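Local structure of putative lipoprotein (Bacteroides fragilis, 3QNK) at residues Q278-A283 with A321-H326; C309-G314 with T357-W362; G314-F319 with R443-A448; K413-I418 with E437-E442. The protein is of unknown function but, as a SusD-family lipoprotein of the outer membrane, probably binds glycans at the cell surface for uptake. All blocks are in the same frame, centred on the assembly; numbering follows the deposited sequence.

Contact 1 of 4, residues Q278-A283 with A321-H326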
loop_
_atom_site.group_PDB
_atom_site.type_symbol
_atom_site.label_atom_id
_atom_site.label_comp_id
_atom_site.label_asym_id
_atom_site.label_seq_id
_atom_site.Cartn_x
_atom_site.Cartn_y
_atom_site.Cartn_z
ATOM N N GLN B 278 -29.695 -0.774 -17.016
ATOM C CA GLN B 278 -30.705 -0.829 -18.044
ATOM C C GLN B 278 -30.329 0.176 -19.153
ATOM O O GLN B 278 -30.554 -0.106 -20.325
ATOM C CB GLN B 278 -32.087 -0.570 -17.433
ATOM C CG GLN B 278 -33.240 -0.937 -18.341
ATOM C CD GLN B 278 -33.052 -2.302 -18.947
ATOM O OE1 GLN B 278 -32.719 -3.278 -18.255
ATOM N NE2 GLN B 278 -33.171 -2.366 -20.264
ATOM N N GLU B 279 -29.643 1.270 -18.792
ATOM C CA GLU B 279 -29.175 2.304 -19.745
ATOM C C GLU B 279 -28.174 1.728 -20.750
ATOM O O GLU B 279 -28.223 2.083 -21.936
ATOM C CB GLU B 279 -28.547 3.495 -19.017
ATOM C CG GLU B 279 -29.601 4.403 -18.418
ATOM C CD GLU B 279 -30.170 4.040 -17.060
ATOM O OE1 GLU B 279 -29.727 3.027 -16.469
ATOM O OE2 GLU B 279 -31.089 4.762 -16.602
ATOM N N LEU B 280 -27.297 0.830 -20.285
ATOM C CA LEU B 280 -26.372 0.162 -21.179
ATOM C C LEU B 280 -27.109 -0.887 -22.005
ATOM O O LEU B 280 -26.856 -0.979 -23.207
ATOM C CB LEU B 280 -25.200 -0.489 -20.428
ATOM C CG LEU B 280 -24.242 -1.328 -21.265
ATOM C CD1 LEU B 280 -23.525 -0.490 -22.366
ATOM C CD2 LEU B 280 -23.266 -2.041 -20.386
ATOM N N ILE B 281 -28.018 -1.663 -21.381
ATOM C CA ILE B 281 -28.756 -2.699 -22.096
ATOM C C ILE B 281 -29.531 -2.046 -23.247
ATOM O O ILE B 281 -29.508 -2.560 -24.376
ATOM C CB ILE B 281 -29.650 -3.530 -21.116
ATOM C CG1 ILE B 281 -28.874 -4.732 -20.544
ATOM C CG2 ILE B 281 -30.899 -4.068 -21.808
ATOM C CD1 ILE B 281 -27.727 -4.476 -19.732
ATOM N N ASP B 282 -30.131 -0.871 -22.977
ATOM C CA ASP B 282 -30.912 -0.104 -23.959
ATOM C C ASP B 282 -30.084 0.354 -25.149
ATOM O O ASP B 282 -30.649 0.554 -26.226
ATOM C CB ASP B 282 -31.543 1.128 -23.285
ATOM C CG ASP B 282 -32.784 0.846 -22.425
ATOM O OD1 ASP B 282 -33.344 -0.285 -22.522
ATOM O OD2 ASP B 282 -33.218 1.766 -21.688
ATOM N N ALA B 283 -28.747 0.534 -24.952
ATOM C CA ALA B 283 -27.816 1.019 -25.958
ATOM C C ALA B 283 -27.372 -0.083 -26.967
ATOM O O ALA B 283 -26.845 0.256 -28.038
ATOM C CB ALA B 283 -26.616 1.625 -25.280
ATOM N N ALA B 321 -22.598 -11.356 -25.855
ATOM C CA ALA B 321 -21.183 -11.487 -25.545
ATOM C C ALA B 321 -20.830 -10.776 -24.255
ATOM O O ALA B 321 -19.891 -11.192 -23.582
ATOM C CB ALA B 321 -20.347 -10.919 -26.680
ATOM N N ASN B 322 -21.548 -9.697 -23.913
ATOM C CA ASN B 322 -21.260 -8.896 -22.727
ATOM C C ASN B 322 -22.203 -9.096 -21.533
ATOM O O ASN B 322 -21.784 -8.871 -20.382
ATOM C CB ASN B 322 -21.367 -7.415 -23.094
ATOM C CG ASN B 322 -20.197 -6.831 -23.808
ATOM O OD1 ASN B 322 -19.413 -6.108 -23.203
ATOM N ND2 ASN B 322 -20.118 -7.027 -25.124
ATOM N N ILE B 323 -23.502 -9.372 -21.801
ATOM C CA ILE B 323 -24.509 -9.375 -20.755
ATOM C C ILE B 323 -24.994 -10.766 -20.366
ATOM O O ILE B 323 -25.432 -11.537 -21.222
ATOM C CB ILE B 323 -25.706 -8.461 -21.206
ATOM C CG1 ILE B 323 -25.261 -7.041 -21.680
ATOM C CG2 ILE B 323 -26.803 -8.363 -20.162
ATOM C CD1 ILE B 323 -24.321 -6.208 -20.729
ATOM N N VAL B 324 -24.959 -11.043 -19.045
ATOM C CA VAL B 324 -25.542 -12.208 -18.388
ATOM C C VAL B 324 -26.886 -11.681 -17.842
ATOM O O VAL B 324 -26.894 -10.780 -16.981
ATOM C CB VAL B 324 -24.630 -12.836 -17.284
ATOM C CG1 VAL B 324 -25.332 -13.992 -16.568
ATOM C CG2 VAL B 324 -23.292 -13.274 -17.846
ATOM N N PHE B 325 -28.007 -12.199 -18.397
ATOM C CA PHE B 325 -29.371 -11.767 -18.055
ATOM C C PHE B 325 -30.275 -12.971 -17.645
ATOM O O PHE B 325 -29.858 -14.117 -17.703
ATOM C CB PHE B 325 -29.999 -10.988 -19.233
ATOM C CG PHE B 325 -29.878 -11.758 -20.534
ATOM C CD1 PHE B 325 -30.790 -12.755 -20.862
ATOM C CD2 PHE B 325 -28.831 -11.503 -21.419
ATOM C CE1 PHE B 325 -30.641 -13.497 -22.020
ATOM C CE2 PHE B 325 -28.693 -12.244 -22.580
ATOM C CZ PHE B 325 -29.586 -13.252 -22.860
ATOM N N HIS B 326 -31.499 -12.684 -17.175
ATOM C CA HIS B 326 -32.448 -13.709 -16.766
ATOM C C HIS B 326 -32.638 -14.668 -17.910
ATOM O O HIS B 326 -33.031 -14.258 -19.003
ATOM C CB HIS B 326 -33.772 -13.074 -16.359
ATOM C CG HIS B 326 -34.793 -14.065 -15.881
ATOM N ND1 HIS B 326 -34.694 -14.653 -14.630
ATOM C CD2 HIS B 326 -35.912 -14.529 -16.489
ATOM C CE1 HIS B 326 -35.744 -15.442 -14.518
ATOM N NE2 HIS B 326 -36.505 -15.403 -15.602
#
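Ile323, which packs against Ile281 of helix 278-283, also sets its CG2 at the edge of the Phe325 ring, in the ring plane, while Tyr312 stacks on that ring. The contact belongs to the SusD fold: a short helix leans on the point where helix 317-322 ends and the chain passes into strand 323-324, paired antiparallel with strand 360-361. Ile323 is the first residue with extended backbone angles, and its branched side chain suits such a place. Its CG1 stands beside the backbone N (chi1 -51°), which carries CD1 to 3.9 Å from CD1 of Ile281. The CG2 branch of Ile323 meets the same methyl, Ile281 CD1, at 4.0 Å, so Ile281 touches both arms of the partner. More loosely, Leu280 CD2 approaches Ile323 CD1 at 4.3 Å; Leu280 also reaches Ile445 of helix 432-446. Purely apolar chains fit this buried joint, where dispersion and the hydrophobic effect do the work. On the polar side of helix 278-283, Gln278 NE2 bonds to Asp282 OD1 one turn on (3.1 Å, 152°), with OD1 near the amide plane but NE2 well above the carboxylate plane.

Contact 2 of 4, residues C309-G314 with T357-W362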
loop_
_atom_site.group_PDB
_atom_site.type_symbol
_atom_site.label_atom_id
_atom_site.label_comp_id
_atom_site.label_asym_id
_atom_site.label_seq_id
_atom_site.Cartn_x
_atom_site.Cartn_y
_atom_site.Cartn_z
ATOM N N CYS B 309 -42.792 -8.933 -24.984
ATOM C CA CYS B 309 -41.796 -7.941 -25.406
ATOM C C CYS B 309 -40.538 -8.770 -25.727
ATOM O O CYS B 309 -40.446 -9.922 -25.266
ATOM C CB CYS B 309 -41.574 -6.901 -24.301
ATOM S SG CYS B 309 -40.347 -7.362 -23.040
ATOM N N GLY B 310 -39.616 -8.290 -26.521
ATOM C CA GLY B 310 -38.494 -9.192 -26.809
ATOM C C GLY B 310 -37.190 -8.710 -26.242
ATOM O O GLY B 310 -36.159 -8.761 -26.932
ATOM N N ILE B 311 -37.252 -8.205 -24.989
ATOM C CA ILE B 311 -36.159 -7.518 -24.310
ATOM C C ILE B 311 -34.790 -8.159 -24.616
ATOM O O ILE B 311 -33.896 -7.428 -25.059
ATOM C CB ILE B 311 -36.398 -7.292 -22.794
ATOM C CG1 ILE B 311 -35.261 -6.468 -22.184
ATOM C CG2 ILE B 311 -36.666 -8.593 -22.028
ATOM C CD1 ILE B 311 -35.596 -5.547 -21.154
ATOM N N TYR B 312 -34.658 -9.491 -24.498
ATOM C CA TYR B 312 -33.362 -10.146 -24.716
ATOM C C TYR B 312 -33.282 -10.935 -26.030
ATOM O O TYR B 312 -32.310 -11.653 -26.233
ATOM C CB TYR B 312 -33.002 -11.056 -23.517
ATOM C CG TYR B 312 -33.117 -10.351 -22.180
ATOM C CD1 TYR B 312 -32.560 -9.086 -21.981
ATOM C CD2 TYR B 312 -33.765 -10.952 -21.106
ATOM C CE1 TYR B 312 -32.650 -8.444 -20.752
ATOM C CE2 TYR B 312 -33.890 -10.301 -19.878
ATOM C CZ TYR B 312 -33.334 -9.044 -19.709
ATOM O OH TYR B 312 -33.416 -8.397 -18.502
ATOM N N GLU B 313 -34.273 -10.762 -26.934
ATOM C CA GLU B 313 -34.362 -11.379 -28.247
ATOM C C GLU B 313 -33.875 -10.422 -29.352
ATOM O O GLU B 313 -34.059 -9.212 -29.268
ATOM C CB GLU B 313 -35.836 -11.782 -28.513
ATOM C CG GLU B 313 -36.297 -13.092 -27.867
ATOM C CD GLU B 313 -37.781 -13.260 -27.562
ATOM O OE1 GLU B 313 -38.611 -12.622 -28.252
ATOM O OE2 GLU B 313 -38.115 -14.044 -26.639
ATOM N N GLY B 314 -33.268 -10.991 -30.373
ATOM C CA GLY B 314 -32.847 -10.338 -31.614
ATOM C C GLY B 314 -31.769 -9.282 -31.594
ATOM O O GLY B 314 -31.624 -8.538 -32.577
ATOM N N THR B 357 -28.982 -4.836 -10.481
ATOM C CA THR B 357 -29.521 -4.376 -11.773
ATOM C C THR B 357 -30.292 -5.422 -12.529
ATOM O O THR B 357 -31.044 -5.041 -13.412
ATOM C CB THR B 357 -28.418 -3.839 -12.671
ATOM O OG1 THR B 357 -27.622 -4.929 -13.166
ATOM C CG2 THR B 357 -27.549 -2.794 -11.968
ATOM N N GLY B 358 -30.066 -6.708 -12.229
ATOM C CA GLY B 358 -30.669 -7.835 -12.925
ATOM C C GLY B 358 -29.779 -8.358 -14.024
ATOM O O GLY B 358 -30.206 -9.191 -14.829
ATOM N N TYR B 359 -28.521 -7.867 -14.051
ATOM C CA TYR B 359 -27.495 -8.228 -15.032
ATOM C C TYR B 359 -26.156 -8.423 -14.366
ATOM O O TYR B 359 -25.907 -7.829 -13.311
ATOM C CB TYR B 359 -27.340 -7.123 -16.120
ATOM C CG TYR B 359 -28.628 -6.750 -16.805
ATOM C CD1 TYR B 359 -29.216 -7.603 -17.734
ATOM C CD2 TYR B 359 -29.320 -5.588 -16.455
ATOM C CE1 TYR B 359 -30.454 -7.311 -18.310
ATOM C CE2 TYR B 359 -30.555 -5.278 -17.035
ATOM C CZ TYR B 359 -31.109 -6.140 -17.976
ATOM O OH TYR B 359 -32.319 -5.887 -18.567
ATOM N N ASN B 360 -25.273 -9.200 -15.021
ATOM C CA ASN B 360 -23.870 -9.432 -14.663
ATOM C C ASN B 360 -23.067 -9.348 -15.933
ATOM O O ASN B 360 -23.634 -9.517 -17.022
ATOM C CB ASN B 360 -23.648 -10.785 -13.973
ATOM C CG ASN B 360 -24.198 -10.868 -12.592
ATOM O OD1 ASN B 360 -25.322 -11.297 -12.395
ATOM N ND2 ASN B 360 -23.415 -10.491 -11.600
ATOM N N VAL B 361 -21.757 -9.100 -15.815
ATOM C CA VAL B 361 -20.876 -9.035 -16.982
ATOM C C VAL B 361 -20.541 -10.495 -17.505
ATOM O O VAL B 361 -20.530 -11.465 -16.723
ATOM C CB VAL B 361 -19.595 -8.226 -16.647
ATOM C CG1 VAL B 361 -18.717 -8.982 -15.639
ATOM C CG2 VAL B 361 -18.789 -7.911 -17.899
ATOM N N TRP B 362 -20.322 -10.626 -18.828
ATOM C CA TRP B 362 -19.783 -11.838 -19.471
ATOM C C TRP B 362 -18.311 -11.482 -19.954
ATOM O O TRP B 362 -17.366 -11.499 -19.138
ATOM C CB TRP B 362 -20.677 -12.356 -20.622
ATOM C CG TRP B 362 -20.372 -13.763 -21.009
ATOM C CD1 TRP B 362 -19.153 -14.371 -21.004
ATOM C CD2 TRP B 362 -21.319 -14.763 -21.416
ATOM N NE1 TRP B 362 -19.275 -15.693 -21.383
ATOM C CE2 TRP B 362 -20.596 -15.959 -21.650
ATOM C CE3 TRP B 362 -22.728 -14.794 -21.521
ATOM C CZ2 TRP B 362 -21.224 -17.155 -22.044
ATOM C CZ3 TRP B 362 -23.341 -15.968 -21.937
ATOM C CH2 TRP B 362 -22.593 -17.129 -22.205
HETATM O O HOH W 1 -32.017 -9.955 -16.624
#
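Tyr312 and Tyr359 reach toward each other from opposite sides until their hydroxyl oxygens, Tyr312 OH and Tyr359 OH, lie 2.7 Å apart, within hydrogen-bonding distance. The rings meet rim to rim with planes at 88°, neither over the other's face; Tyr312 CE1 lies 3.5 Å from Tyr359 CE1. Tyrosine suits both places, since its ring fills buried space while its hydroxyl answers a polar partner. A water 2.8 Å from Tyr312 OH donates to Gly358 O, tying the first tyrosine to the backbone just before the second. Further out, Ile311 lays CG2 over the centre of the Tyr312 ring, 3.7 Å above its plane, and Gln278 OE1 bonds to Tyr359 OH. A type I turn from Gly310 to Glu313 presents Tyr312. In the other segment, an ST turn, Tyr359 N to Thr357 OG1, leads through Gly358, whose positive phi (94°) comes easily to a residue without a side chain. The pair packs against strand 323-324, where Tyr359 touches Ile323, and against strand 469-475, where both tyrosines touch Val473.

Contact 3 of 4, residues G314-F319 with R443-A448; sequences GREPRF and RRIEFA
Arg318 bridges the contact with a salt bridge, NH1 to Glu446 OE1, at 2.7 Å and 154°. The oxygen lies in the guanidinium plane and is met almost head-on along its own bond to CD, the two flat groups being turned 46° apart. Within its own segment the arginine grips Glu316 side-on: NE reaches Glu316 OE1 at 3.0 Å, on the syn lone pair, and NH2 reaches Glu316 OE2 at 3.0 Å. Glu316 is also the N-cap of helix 317-322, for its OE1 accepts from Arg318 N, which comes from above the carboxylate plane. A bend at chi3 (-62°) turns the NE/NH2 edge of the guanidinium to the Glu316 carboxylate while NH1 faces helix 432-446. Ile445 covers one face of this group, its CG2 3.3 Å above the plane toward the rim, and the same methyl lies 3.4 Å from Glu316 OE2. Around them, Glu442 takes a further salt bridge from Arg318 NH2, and Glu446 OE2 pairs with Arg390 and Arg421. Arginine suits this buried place because its planar cation can serve several carboxylates at its edges and still accept a hydrocarbon on a face. Such mutual neutralisation probably keeps the glutamates ionised despite their burial.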
loop_
_atom_site.group_PDB
_atom_site.type_symbol
_atom_site.label_atom_id
_atom_site.label_comp_id
_atom_site.label_asym_id
_atom_site.label_seq_id
_atom_site.Cartn_x
_atom_site.Cartn_y
_atom_site.Cartn_z
ATOM N N GLY B 314 -33.268 -10.991 -30.373
ATOM C CA GLY B 314 -32.847 -10.338 -31.614
ATOM C C GLY B 314 -31.769 -9.282 -31.594
ATOM O O GLY B 314 -31.624 -8.538 -32.577
ATOM N N ARG B 315 -30.978 -9.245 -30.511
ATOM C CA ARG B 315 -29.905 -8.263 -30.329
ATOM C C ARG B 315 -28.672 -8.591 -31.152
ATOM O O ARG B 315 -28.528 -9.721 -31.638
ATOM C CB ARG B 315 -29.517 -8.188 -28.846
ATOM C CG ARG B 315 -30.592 -7.658 -27.908
ATOM C CD ARG B 315 -31.133 -6.272 -28.231
ATOM N NE ARG B 315 -32.140 -5.952 -27.234
ATOM C CZ ARG B 315 -32.003 -5.013 -26.309
ATOM N NH1 ARG B 315 -30.962 -4.191 -26.337
ATOM N NH2 ARG B 315 -32.938 -4.850 -25.378
ATOM N N GLU B 316 -27.785 -7.596 -31.329
ATOM C CA GLU B 316 -26.523 -7.781 -32.060
ATOM C C GLU B 316 -25.535 -8.665 -31.210
ATOM O O GLU B 316 -25.680 -8.694 -29.982
ATOM C CB GLU B 316 -25.914 -6.424 -32.420
ATOM C CG GLU B 316 -25.538 -5.578 -31.216
ATOM C CD GLU B 316 -24.060 -5.253 -31.080
ATOM O OE1 GLU B 316 -23.205 -6.118 -31.391
ATOM O OE2 GLU B 316 -23.763 -4.121 -30.633
ATOM N N PRO B 317 -24.561 -9.410 -31.818
ATOM C CA PRO B 317 -23.726 -10.347 -31.030
ATOM C C PRO B 317 -23.076 -9.812 -29.743
ATOM O O PRO B 317 -22.980 -10.578 -28.782
ATOM C CB PRO B 317 -22.650 -10.768 -32.036
ATOM C CG PRO B 317 -23.339 -10.735 -33.346
ATOM C CD PRO B 317 -24.261 -9.544 -33.268
ATOM N N ARG B 318 -22.649 -8.523 -29.695
ATOM C CA ARG B 318 -21.957 -7.956 -28.520
ATOM C C ARG B 318 -22.865 -7.919 -27.305
ATOM O O ARG B 318 -22.364 -7.911 -26.180
ATOM C CB ARG B 318 -21.374 -6.568 -28.801
ATOM C CG ARG B 318 -20.231 -6.577 -29.814
ATOM C CD ARG B 318 -19.760 -5.192 -30.204
ATOM N NE ARG B 318 -20.804 -4.411 -30.862
ATOM C CZ ARG B 318 -20.615 -3.215 -31.410
ATOM N NH1 ARG B 318 -19.420 -2.658 -31.405
ATOM N NH2 ARG B 318 -21.621 -2.573 -31.973
ATOM N N PHE B 319 -24.194 -7.944 -27.515
ATOM C CA PHE B 319 -25.137 -7.962 -26.410
ATOM C C PHE B 319 -24.982 -9.273 -25.621
ATOM O O PHE B 319 -24.737 -9.225 -24.419
ATOM C CB PHE B 319 -26.576 -7.767 -26.888
ATOM C CG PHE B 319 -27.590 -7.994 -25.797
ATOM C CD1 PHE B 319 -27.852 -7.004 -24.847
ATOM C CD2 PHE B 319 -28.258 -9.213 -25.684
ATOM C CE1 PHE B 319 -28.778 -7.218 -23.836
ATOM C CE2 PHE B 319 -29.181 -9.428 -24.656
ATOM C CZ PHE B 319 -29.445 -8.422 -23.751
ATOM N N ARG B 443 -18.171 3.162 -29.488
ATOM C CA ARG B 443 -17.075 3.001 -28.554
ATOM C C ARG B 443 -17.574 2.426 -27.225
ATOM O O ARG B 443 -16.918 1.569 -26.624
ATOM C CB ARG B 443 -16.385 4.348 -28.315
ATOM C CG ARG B 443 -14.959 4.122 -27.886
ATOM C CD ARG B 443 -14.299 5.347 -27.316
ATOM N NE ARG B 443 -12.955 4.972 -26.903
ATOM C CZ ARG B 443 -11.879 5.080 -27.671
ATOM N NH1 ARG B 443 -11.971 5.618 -28.886
ATOM N NH2 ARG B 443 -10.700 4.686 -27.221
ATOM N N ARG B 444 -18.738 2.902 -26.774
ATOM C CA ARG B 444 -19.309 2.478 -25.521
ATOM C C ARG B 444 -19.622 0.981 -25.555
ATOM O O ARG B 444 -19.296 0.285 -24.602
ATOM C CB ARG B 444 -20.556 3.307 -25.178
ATOM C CG ARG B 444 -21.127 2.889 -23.835
ATOM C CD ARG B 444 -22.478 3.459 -23.591
ATOM N NE ARG B 444 -22.901 3.174 -22.227
ATOM C CZ ARG B 444 -24.016 3.634 -21.681
ATOM N NH1 ARG B 444 -24.843 4.391 -22.385
ATOM N NH2 ARG B 444 -24.321 3.327 -20.433
ATOM N N ILE B 445 -20.232 0.490 -26.637
ATOM C CA ILE B 445 -20.615 -0.904 -26.782
ATOM C C ILE B 445 -19.379 -1.780 -26.994
ATOM O O ILE B 445 -19.263 -2.866 -26.401
ATOM C CB ILE B 445 -21.628 -1.050 -27.935
ATOM C CG1 ILE B 445 -22.925 -0.258 -27.664
ATOM C CG2 ILE B 445 -21.917 -2.514 -28.276
ATOM C CD1 ILE B 445 -23.751 -0.683 -26.383
ATOM N N GLU B 446 -18.451 -1.307 -27.826
ATOM C CA GLU B 446 -17.246 -2.053 -28.122
ATOM C C GLU B 446 -16.398 -2.282 -26.900
ATOM O O GLU B 446 -15.889 -3.397 -26.683
ATOM C CB GLU B 446 -16.399 -1.334 -29.189
ATOM C CG GLU B 446 -15.304 -2.213 -29.801
ATOM C CD GLU B 446 -15.795 -3.487 -30.468
ATOM O OE1 GLU B 446 -16.989 -3.562 -30.828
ATOM O OE2 GLU B 446 -15.002 -4.442 -30.573
ATOM N N PHE B 447 -16.212 -1.212 -26.124
ATOM C CA PHE B 447 -15.299 -1.260 -24.995
ATOM C C PHE B 447 -15.992 -1.332 -23.630
ATOM O O PHE B 447 -15.332 -1.064 -22.621
ATOM C CB PHE B 447 -14.290 -0.096 -25.091
ATOM C CG PHE B 447 -13.319 -0.415 -26.201
ATOM C CD1 PHE B 447 -12.359 -1.413 -26.039
ATOM C CD2 PHE B 447 -13.424 0.207 -27.437
ATOM C CE1 PHE B 447 -11.527 -1.780 -27.092
ATOM C CE2 PHE B 447 -12.564 -0.138 -28.486
ATOM C CZ PHE B 447 -11.643 -1.152 -28.316
ATOM N N ALA B 448 -17.262 -1.814 -23.580
ATOM C CA ALA B 448 -17.962 -1.957 -22.307
ATOM C C ALA B 448 -17.199 -2.951 -21.411
ATOM O O ALA B 448 -16.732 -3.971 -21.903
ATOM C CB ALA B 448 -19.393 -2.419 -22.537
#

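Contact 4 of 4, residues K413-I418 with E437-E442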
loop_
_atom_site.group_PDB
_atom_site.type_symbol
_atom_site.label_atom_id
_atom_site.label_comp_id
_atom_site.label_asym_id
_atom_site.label_seq_id
_atom_site.Cartn_x
_atom_site.Cartn_y
_atom_site.Cartn_z
ATOM N N LYS B 413 -15.783 5.163 -42.591
ATOM C CA LYS B 413 -15.119 3.930 -43.039
ATOM C C LYS B 413 -14.510 3.172 -41.850
ATOM O O LYS B 413 -14.732 1.965 -41.749
ATOM C CB LYS B 413 -14.062 4.204 -44.122
ATOM N N ALA B 414 -13.810 3.887 -40.923
ATOM C CA ALA B 414 -13.155 3.319 -39.743
ATOM C C ALA B 414 -14.162 2.720 -38.718
ATOM O O ALA B 414 -13.968 1.590 -38.286
ATOM C CB ALA B 414 -12.290 4.368 -39.076
ATOM N N VAL B 415 -15.229 3.446 -38.343
ATOM C CA VAL B 415 -16.192 2.935 -37.361
ATOM C C VAL B 415 -16.998 1.751 -37.952
ATOM O O VAL B 415 -17.360 0.824 -37.219
ATOM C CB VAL B 415 -17.108 4.064 -36.784
ATOM C CG1 VAL B 415 -18.079 4.628 -37.827
ATOM C CG2 VAL B 415 -17.863 3.599 -35.551
ATOM N N ASN B 416 -17.231 1.752 -39.277
ATOM C CA ASN B 416 -17.985 0.683 -39.928
ATOM C C ASN B 416 -17.182 -0.626 -39.968
ATOM O O ASN B 416 -17.777 -1.671 -40.129
ATOM C CB ASN B 416 -18.475 1.106 -41.309
ATOM C CG ASN B 416 -19.675 2.037 -41.251
ATOM O OD1 ASN B 416 -20.406 2.073 -40.261
ATOM N ND2 ASN B 416 -19.895 2.842 -42.289
HETATM N N MSE B 417 -15.871 -0.589 -39.705
HETATM C CA MSE B 417 -15.063 -1.810 -39.592
HETATM C C MSE B 417 -15.477 -2.587 -38.340
HETATM O O MSE B 417 -15.598 -3.810 -38.375
HETATM C CB MSE B 417 -13.574 -1.455 -39.524
HETATM C CG MSE B 417 -13.030 -0.986 -40.842
HETATM SE SE MSE B 417 -12.955 -2.420 -42.159
HETATM C CE MSE B 417 -11.807 -3.724 -41.241
ATOM N N ILE B 418 -15.748 -1.854 -37.254
ATOM C CA ILE B 418 -16.175 -2.386 -35.951
ATOM C C ILE B 418 -17.598 -2.992 -36.053
ATOM O O ILE B 418 -17.858 -4.073 -35.492
ATOM C CB ILE B 418 -16.051 -1.280 -34.880
ATOM C CG1 ILE B 418 -14.576 -0.836 -34.702
ATOM C CG2 ILE B 418 -16.691 -1.658 -33.545
ATOM C CD1 ILE B 418 -13.532 -1.940 -34.568
ATOM N N GLU B 437 -21.747 11.370 -32.418
ATOM C CA GLU B 437 -22.460 10.636 -31.392
ATOM C C GLU B 437 -22.515 9.149 -31.700
ATOM O O GLU B 437 -22.378 8.338 -30.786
ATOM C CB GLU B 437 -23.872 11.209 -31.181
ATOM C CG GLU B 437 -23.888 12.671 -30.725
ATOM C CD GLU B 437 -22.867 13.134 -29.688
ATOM O OE1 GLU B 437 -22.768 12.493 -28.613
ATOM O OE2 GLU B 437 -22.180 14.152 -29.947
ATOM N N LEU B 438 -22.645 8.793 -32.983
ATOM C CA LEU B 438 -22.717 7.399 -33.411
ATOM C C LEU B 438 -21.394 6.646 -33.111
ATOM O O LEU B 438 -21.428 5.485 -32.668
ATOM C CB LEU B 438 -23.066 7.358 -34.906
ATOM C CG LEU B 438 -24.484 7.843 -35.246
ATOM C CD1 LEU B 438 -24.651 8.089 -36.718
ATOM C CD2 LEU B 438 -25.549 6.886 -34.734
ATOM N N ILE B 439 -20.245 7.339 -33.311
ATOM C CA ILE B 439 -18.895 6.822 -33.051
ATOM C C ILE B 439 -18.760 6.611 -31.547
ATOM O O ILE B 439 -18.392 5.515 -31.102
ATOM C CB ILE B 439 -17.794 7.767 -33.624
ATOM C CG1 ILE B 439 -17.878 7.884 -35.173
ATOM C CG2 ILE B 439 -16.406 7.312 -33.167
ATOM C CD1 ILE B 439 -17.090 9.005 -35.804
ATOM N N ARG B 440 -19.108 7.653 -30.767
ATOM C CA ARG B 440 -19.093 7.620 -29.304
ATOM C C ARG B 440 -19.947 6.464 -28.754
ATOM O O ARG B 440 -19.472 5.728 -27.885
ATOM C CB ARG B 440 -19.572 8.947 -28.748
ATOM C CG ARG B 440 -18.551 10.057 -28.958
ATOM C CD ARG B 440 -19.017 11.310 -28.283
ATOM N NE ARG B 440 -18.007 12.350 -28.350
ATOM C CZ ARG B 440 -18.081 13.480 -27.662
ATOM N NH1 ARG B 440 -19.122 13.719 -26.872
ATOM N NH2 ARG B 440 -17.120 14.378 -27.754
ATOM N N LYS B 441 -21.164 6.262 -29.322
ATOM C CA LYS B 441 -22.059 5.169 -28.952
ATOM C C LYS B 441 -21.366 3.808 -29.291
ATOM O O LYS B 441 -21.352 2.912 -28.436
ATOM C CB LYS B 441 -23.450 5.317 -29.619
ATOM N N GLU B 442 -20.737 3.686 -30.490
ATOM C CA GLU B 442 -20.023 2.458 -30.872
ATOM C C GLU B 442 -18.894 2.135 -29.910
ATOM O O GLU B 442 -18.676 0.969 -29.573
ATOM C CB GLU B 442 -19.454 2.524 -32.311
ATOM C CG GLU B 442 -20.441 2.057 -33.363
ATOM C CD GLU B 442 -20.970 0.646 -33.207
ATOM O OE1 GLU B 442 -20.166 -0.275 -32.929
ATOM O OE2 GLU B 442 -22.202 0.467 -33.343
#
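Two helices, 408-420 and 432-446, probably part of the alpha-alpha superhelix of this SusD-like protein, pack side by side here, their short segments running in nearly the same direction, 31° apart, with axes 10.6 Å from each other at closest. The connection between them must therefore carry the chain back before the second helix starts. Val415 carries most of the contact: its CG2, anti to the backbone N, lies across the Glu442 side chain at about a right angle, 3.7 Å from CG of Glu442. The other branch, Val415 CG1, meets CG1 of Ile439 at 4.2 Å. A compact beta-branched residue suits this place, since its two methyl groups serve two neighbours a turn apart. Ile418 extends the line, its CG2 3.8 Å from Glu442 OE1. Glutamate plays a double part: its methylenes pack as hydrocarbon, and the bend at chi2 (-58°) brings OE1 past Ile418 CG2 to its charged partner. OE1 forms a salt bridge with Arg318 and OE2 one with Arg419, which probably offsets the nearby Glu285. Val415 also touches Leu396, and Ile418 touches Tyr395, so helix 391-405 packs on the Val415 and Ile418 side of helix 408-420, while Leu427 of the connecting loop covers Val415 and Leu438.

All four contacts are buried, yet their chemistry differs. Contact 1 is wholly aliphatic; contact 2, whose centre lies about 5 Å away, is aromatic and polar, and the two reach the same small sheet and meet where Gln278 bonds to Tyr359. Contact 3 is chiefly ionic. It shares helix 317-322 with contact 1, Gly314 with contact 2 and helix 432-446 with contact 4, so it joins the small-sheet region to helices 408-420 and 432-446. Contact 4 mixes apolar helix packing with one carboxylate, and is nested along the chain inside the loop that contact 3 closes; the Arg318 to Glu442 salt bridge ties them. Contacts 2 and 4 stand furthest apart, with centres about 23 Å from each other.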